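Zinc phosphodiesterase ELAC protein 1 (Homo sapiens, PDB 3ZWF) cuts and repairs the 3' ends of tRNAs as a two-zinc phosphodiesterase, removing a 2',3'-cyclic phosphate from tRNAs cleaved in ribosome-associated quality control. Local coordinates at residues V118-Q127 / R152-Y163. Residues are numbered along the deposited sequence; the frame is centred on the assembly and turned at random.
Sequences VHELVPTADQ and RTILLDSEENSY
E120 and L121 pair in parallel register with T153 and I154, CA atoms 4.9 Å apart, through a ladder in which E120 N donates to R152 O, I154 N to E120 O (2.7 Å) and V122 N to I154 O. Upstream of the ladder the imidazole of H119 takes over: R152 N donates to H119 ND1 at 2.9 Å, exactly in the ring plane, while the arginine chain, bent at chi3, sets NE above one face of that ring, offset toward its rim, with the planes inclined at 38°, so no stack is formed. E120 and T153 lie on one face of the sheet, where a water joins E120 OE1 to T153 OG1; E120 OE2 turns instead to the backbone N atoms of G96 and R98. L121 and I154 occupy the other face, meeting CD1 to CD1 at 4.2 Å and both resting on L165. With strand 116-121 parallel to 89-94 on its far side, 153-154 forms the outer edge of one of the two sheets of the metallo-beta-lactamase fold. Y163, opening strand 163-167 of the second sheet, reaches back across: its hydroxyl donates to V122 O at 2.8 Å, from 39° above the carbonyl plane, and a second water bridges the same oxygen to L156 N. L121 CD2 and L156 CA lie over opposite faces of the Y163 ring, both offset toward its rim. With CG1 anti to the backbone N (chi1 176°), V122 turns CG2 to T153 CG2 (3.5 Å) and L155 CD2. Beyond P123, T124 N donates to Q127 OE1 in the carbonyl plane, on a lone pair, and Q127 NE2 is hydrogen-bonded to L178 O; the Q127 side chain lies about 7 Å from that of the zinc ligand H180.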
loop_
_atom_site.group_PDB
_atom_site.type_symbol
_atom_site.label_atom_id
_atom_site.label_comp_id
_atom_site.label_asym_id
_atom_site.label_seq_id
_atom_site.Cartn_x
_atom_site.Cartn_y
_atom_site.Cartn_z
ATOM N N VAL A 118 17.407 6.908 -5.634
ATOM C CA VAL A 118 16.343 7.894 -5.526
ATOM C C VAL A 118 16.933 9.292 -5.667
ATOM O O VAL A 118 17.847 9.704 -4.912
ATOM C CB VAL A 118 15.570 7.801 -4.212
ATOM C CG1 VAL A 118 14.411 8.798 -4.234
ATOM C CG2 VAL A 118 15.096 6.336 -3.943
ATOM N N HIS A 119 16.457 10.003 -6.681
ATOM C CA HIS A 119 16.865 11.401 -6.948
ATOM C C HIS A 119 15.759 12.295 -6.453
ATOM O O HIS A 119 14.566 12.076 -6.835
ATOM C CB HIS A 119 17.079 11.593 -8.411
ATOM C CG HIS A 119 18.144 10.718 -8.972
ATOM N ND1 HIS A 119 19.416 10.677 -8.436
ATOM C CD2 HIS A 119 18.153 9.868 -10.025
ATOM C CE1 HIS A 119 20.165 9.857 -9.150
ATOM N NE2 HIS A 119 19.412 9.326 -10.097
ATOM N N GLU A 120 16.085 13.186 -5.523
ATOM C CA GLU A 120 15.084 14.020 -4.885
ATOM C C GLU A 120 14.976 15.414 -5.477
ATOM O O GLU A 120 15.978 16.094 -5.593
ATOM C CB GLU A 120 15.330 14.133 -3.399
ATOM C CG GLU A 120 15.127 12.801 -2.682
ATOM C CD GLU A 120 15.206 12.898 -1.168
ATOM O OE1 GLU A 120 15.948 13.710 -0.620
ATOM O OE2 GLU A 120 14.474 12.099 -0.504
ATOM N N LEU A 121 13.738 15.813 -5.758
ATOM C CA LEU A 121 13.412 17.171 -6.195
ATOM C C LEU A 121 13.117 18.077 -5.025
ATOM O O LEU A 121 12.319 17.736 -4.153
ATOM C CB LEU A 121 12.177 17.145 -7.095
ATOM C CG LEU A 121 12.430 16.681 -8.533
ATOM C CD1 LEU A 121 12.820 15.245 -8.653
ATOM C CD2 LEU A 121 11.069 16.883 -9.285
ATOM N N VAL A 122 13.783 19.222 -4.980
ATOM C CA VAL A 122 13.628 20.174 -3.873
ATOM C C VAL A 122 12.548 21.179 -4.267
ATOM O O VAL A 122 12.764 22.043 -5.188
ATOM C CB VAL A 122 14.955 20.932 -3.522
ATOM C CG1 VAL A 122 14.711 21.969 -2.424
ATOM C CG2 VAL A 122 16.009 19.934 -3.086
ATOM N N PRO A 123 11.401 21.114 -3.595
ATOM C CA PRO A 123 10.345 22.060 -3.896
ATOM C C PRO A 123 10.611 23.474 -3.359
ATOM O O PRO A 123 11.517 23.701 -2.546
ATOM C CB PRO A 123 9.142 21.448 -3.213
ATOM C CG PRO A 123 9.730 20.718 -2.065
ATOM C CD PRO A 123 11.041 20.219 -2.479
ATOM N N THR A 124 9.810 24.415 -3.836
ATOM C CA THR A 124 9.834 25.774 -3.309
ATOM C C THR A 124 8.571 25.971 -2.465
ATOM O O THR A 124 7.542 25.326 -2.694
ATOM C CB THR A 124 10.004 26.837 -4.380
ATOM O OG1 THR A 124 8.880 26.830 -5.264
ATOM C CG2 THR A 124 11.302 26.594 -5.146
ATOM N N ALA A 125 8.680 26.898 -1.515
ATOM C CA ALA A 125 7.633 27.141 -0.504
ATOM C C ALA A 125 6.328 27.656 -1.141
ATOM O O ALA A 125 5.234 27.418 -0.622
ATOM C CB ALA A 125 8.153 28.152 0.549
ATOM N N ASP A 126 6.444 28.329 -2.290
ATOM C CA ASP A 126 5.260 28.888 -2.967
ATOM C C ASP A 126 4.480 27.859 -3.812
ATOM O O ASP A 126 3.606 28.214 -4.559
ATOM C CB ASP A 126 5.587 30.154 -3.791
ATOM C CG ASP A 126 6.580 29.909 -4.935
ATOM O OD1 ASP A 126 7.220 28.851 -4.991
ATOM O OD2 ASP A 126 6.751 30.812 -5.789
ATOM N N GLN A 127 4.800 26.577 -3.639
ATOM C CA GLN A 127 4.077 25.495 -4.280
ATOM C C GLN A 127 2.914 25.021 -3.424
ATOM O O GLN A 127 2.205 24.129 -3.822
ATOM C CB GLN A 127 4.984 24.299 -4.519
ATOM C CG GLN A 127 5.976 24.538 -5.651
ATOM C CD GLN A 127 6.745 23.276 -6.003
ATOM O OE1 GLN A 127 7.908 23.135 -5.642
ATOM N NE2 GLN A 127 6.076 22.332 -6.704
ATOM N N ARG A 152 20.787 11.980 -6.228
ATOM C CA ARG A 152 21.014 13.406 -6.358
ATOM C C ARG A 152 19.955 14.172 -5.569
ATOM O O ARG A 152 18.868 13.652 -5.295
ATOM C CB ARG A 152 20.925 13.799 -7.843
ATOM C CG ARG A 152 22.026 13.179 -8.697
ATOM C CD ARG A 152 22.198 13.900 -10.016
ATOM N NE ARG A 152 21.208 13.441 -10.981
ATOM C CZ ARG A 152 20.278 14.176 -11.564
ATOM N NH1 ARG A 152 20.139 15.468 -11.308
ATOM N NH2 ARG A 152 19.476 13.590 -12.429
ATOM N N THR A 153 20.301 15.385 -5.182
ATOM C CA THR A 153 19.369 16.407 -4.695
ATOM C C THR A 153 19.281 17.494 -5.775
ATOM O O THR A 153 20.237 18.237 -5.964
ATOM C CB THR A 153 19.879 17.006 -3.360
ATOM O OG1 THR A 153 19.856 15.977 -2.355
ATOM C CG2 THR A 153 19.017 18.130 -2.874
ATOM N N ILE A 154 18.129 17.556 -6.427
ATOM C CA ILE A 154 17.918 18.291 -7.670
ATOM C C ILE A 154 17.228 19.601 -7.368
ATOM O O ILE A 154 16.092 19.633 -6.886
ATOM C CB ILE A 154 17.105 17.519 -8.716
ATOM C CG1 ILE A 154 17.704 16.131 -8.992
ATOM C CG2 ILE A 154 17.041 18.319 -10.036
ATOM C CD1 ILE A 154 16.862 15.300 -9.945
ATOM N N LEU A 155 17.909 20.686 -7.746
ATOM C CA LEU A 155 17.429 22.034 -7.464
ATOM C C LEU A 155 16.690 22.596 -8.655
ATOM O O LEU A 155 16.995 22.280 -9.800
ATOM C CB LEU A 155 18.569 22.965 -7.058
ATOM C CG LEU A 155 19.452 22.494 -5.911
ATOM C CD1 LEU A 155 20.449 23.605 -5.522
ATOM C CD2 LEU A 155 18.642 22.144 -4.684
ATOM N N LEU A 156 15.737 23.473 -8.381
ATOM C CA LEU A 156 15.108 24.252 -9.436
ATOM C C LEU A 156 16.144 25.100 -10.138
ATOM O O LEU A 156 16.954 25.746 -9.506
ATOM C CB LEU A 156 14.039 25.168 -8.852
ATOM C CG LEU A 156 13.215 25.968 -9.872
ATOM C CD1 LEU A 156 12.241 25.109 -10.674
ATOM C CD2 LEU A 156 12.507 27.096 -9.139
ATOM N N ASP A 157 16.139 25.053 -11.447
ATOM C CA ASP A 157 17.012 25.920 -12.201
ATOM C C ASP A 157 16.294 27.244 -12.385
ATOM O O ASP A 157 15.261 27.279 -13.023
ATOM C CB ASP A 157 17.343 25.318 -13.548
ATOM C CG ASP A 157 18.373 26.129 -14.242
ATOM O OD1 ASP A 157 18.016 27.236 -14.728
ATOM O OD2 ASP A 157 19.549 25.709 -14.163
ATOM N N SER A 158 16.869 28.323 -11.866
ATOM C CA SER A 158 16.183 29.620 -11.847
ATOM C C SER A 158 16.058 30.248 -13.230
ATOM O O SER A 158 15.131 31.005 -13.472
ATOM C CB SER A 158 16.901 30.617 -10.947
ATOM O OG SER A 158 16.068 31.728 -10.661
ATOM N N GLU A 159 16.996 29.946 -14.122
ATOM C CA GLU A 159 16.925 30.461 -15.498
ATOM C C GLU A 159 15.776 29.787 -16.272
ATOM O O GLU A 159 14.953 30.452 -16.897
ATOM C CB GLU A 159 18.265 30.282 -16.230
ATOM N N GLU A 160 15.724 28.461 -16.193
ATOM C CA GLU A 160 14.734 27.636 -16.907
ATOM C C GLU A 160 13.430 27.368 -16.112
ATOM O O GLU A 160 12.428 26.955 -16.672
ATOM C CB GLU A 160 15.365 26.281 -17.263
ATOM C CG GLU A 160 16.520 26.321 -18.287
ATOM C CD GLU A 160 16.340 25.296 -19.369
ATOM O OE1 GLU A 160 15.554 25.561 -20.296
ATOM O OE2 GLU A 160 16.965 24.219 -19.276
ATOM N N ASN A 161 13.465 27.597 -14.806
ATOM C CA ASN A 161 12.294 27.322 -13.949
ATOM C C ASN A 161 11.836 25.854 -14.036
ATOM O O ASN A 161 10.645 25.553 -13.968
ATOM C CB ASN A 161 11.145 28.297 -14.277
ATOM C CG ASN A 161 10.784 29.191 -13.105
ATOM O OD1 ASN A 161 9.614 29.272 -12.714
ATOM N ND2 ASN A 161 11.791 29.862 -12.527
ATOM N N SER A 162 12.810 24.961 -14.160
ATOM C CA SER A 162 12.563 23.515 -14.244
ATOM C C SER A 162 13.673 22.730 -13.571
ATOM O O SER A 162 14.710 23.288 -13.211
ATOM C CB SER A 162 12.427 23.077 -15.711
ATOM O OG SER A 162 13.664 23.192 -16.381
ATOM N N TYR A 163 13.433 21.434 -13.412
ATOM C CA TYR A 163 14.399 20.502 -12.849
ATOM C C TYR A 163 14.818 19.552 -13.955
ATOM O O TYR A 163 13.954 18.896 -14.565
ATOM C CB TYR A 163 13.780 19.651 -11.731
ATOM C CG TYR A 163 13.152 20.425 -10.594
ATOM C CD1 TYR A 163 11.885 20.971 -10.724
ATOM C CD2 TYR A 163 13.792 20.574 -9.363
ATOM C CE1 TYR A 163 11.299 21.677 -9.683
ATOM C CE2 TYR A 163 13.207 21.308 -8.333
ATOM C CZ TYR A 163 11.964 21.840 -8.508
ATOM O OH TYR A 163 11.375 22.555 -7.508
HETATM O O HOH W 1 17.956 15.155 -0.573
HETATM O O HOH W 2 14.787 23.727 -5.580
#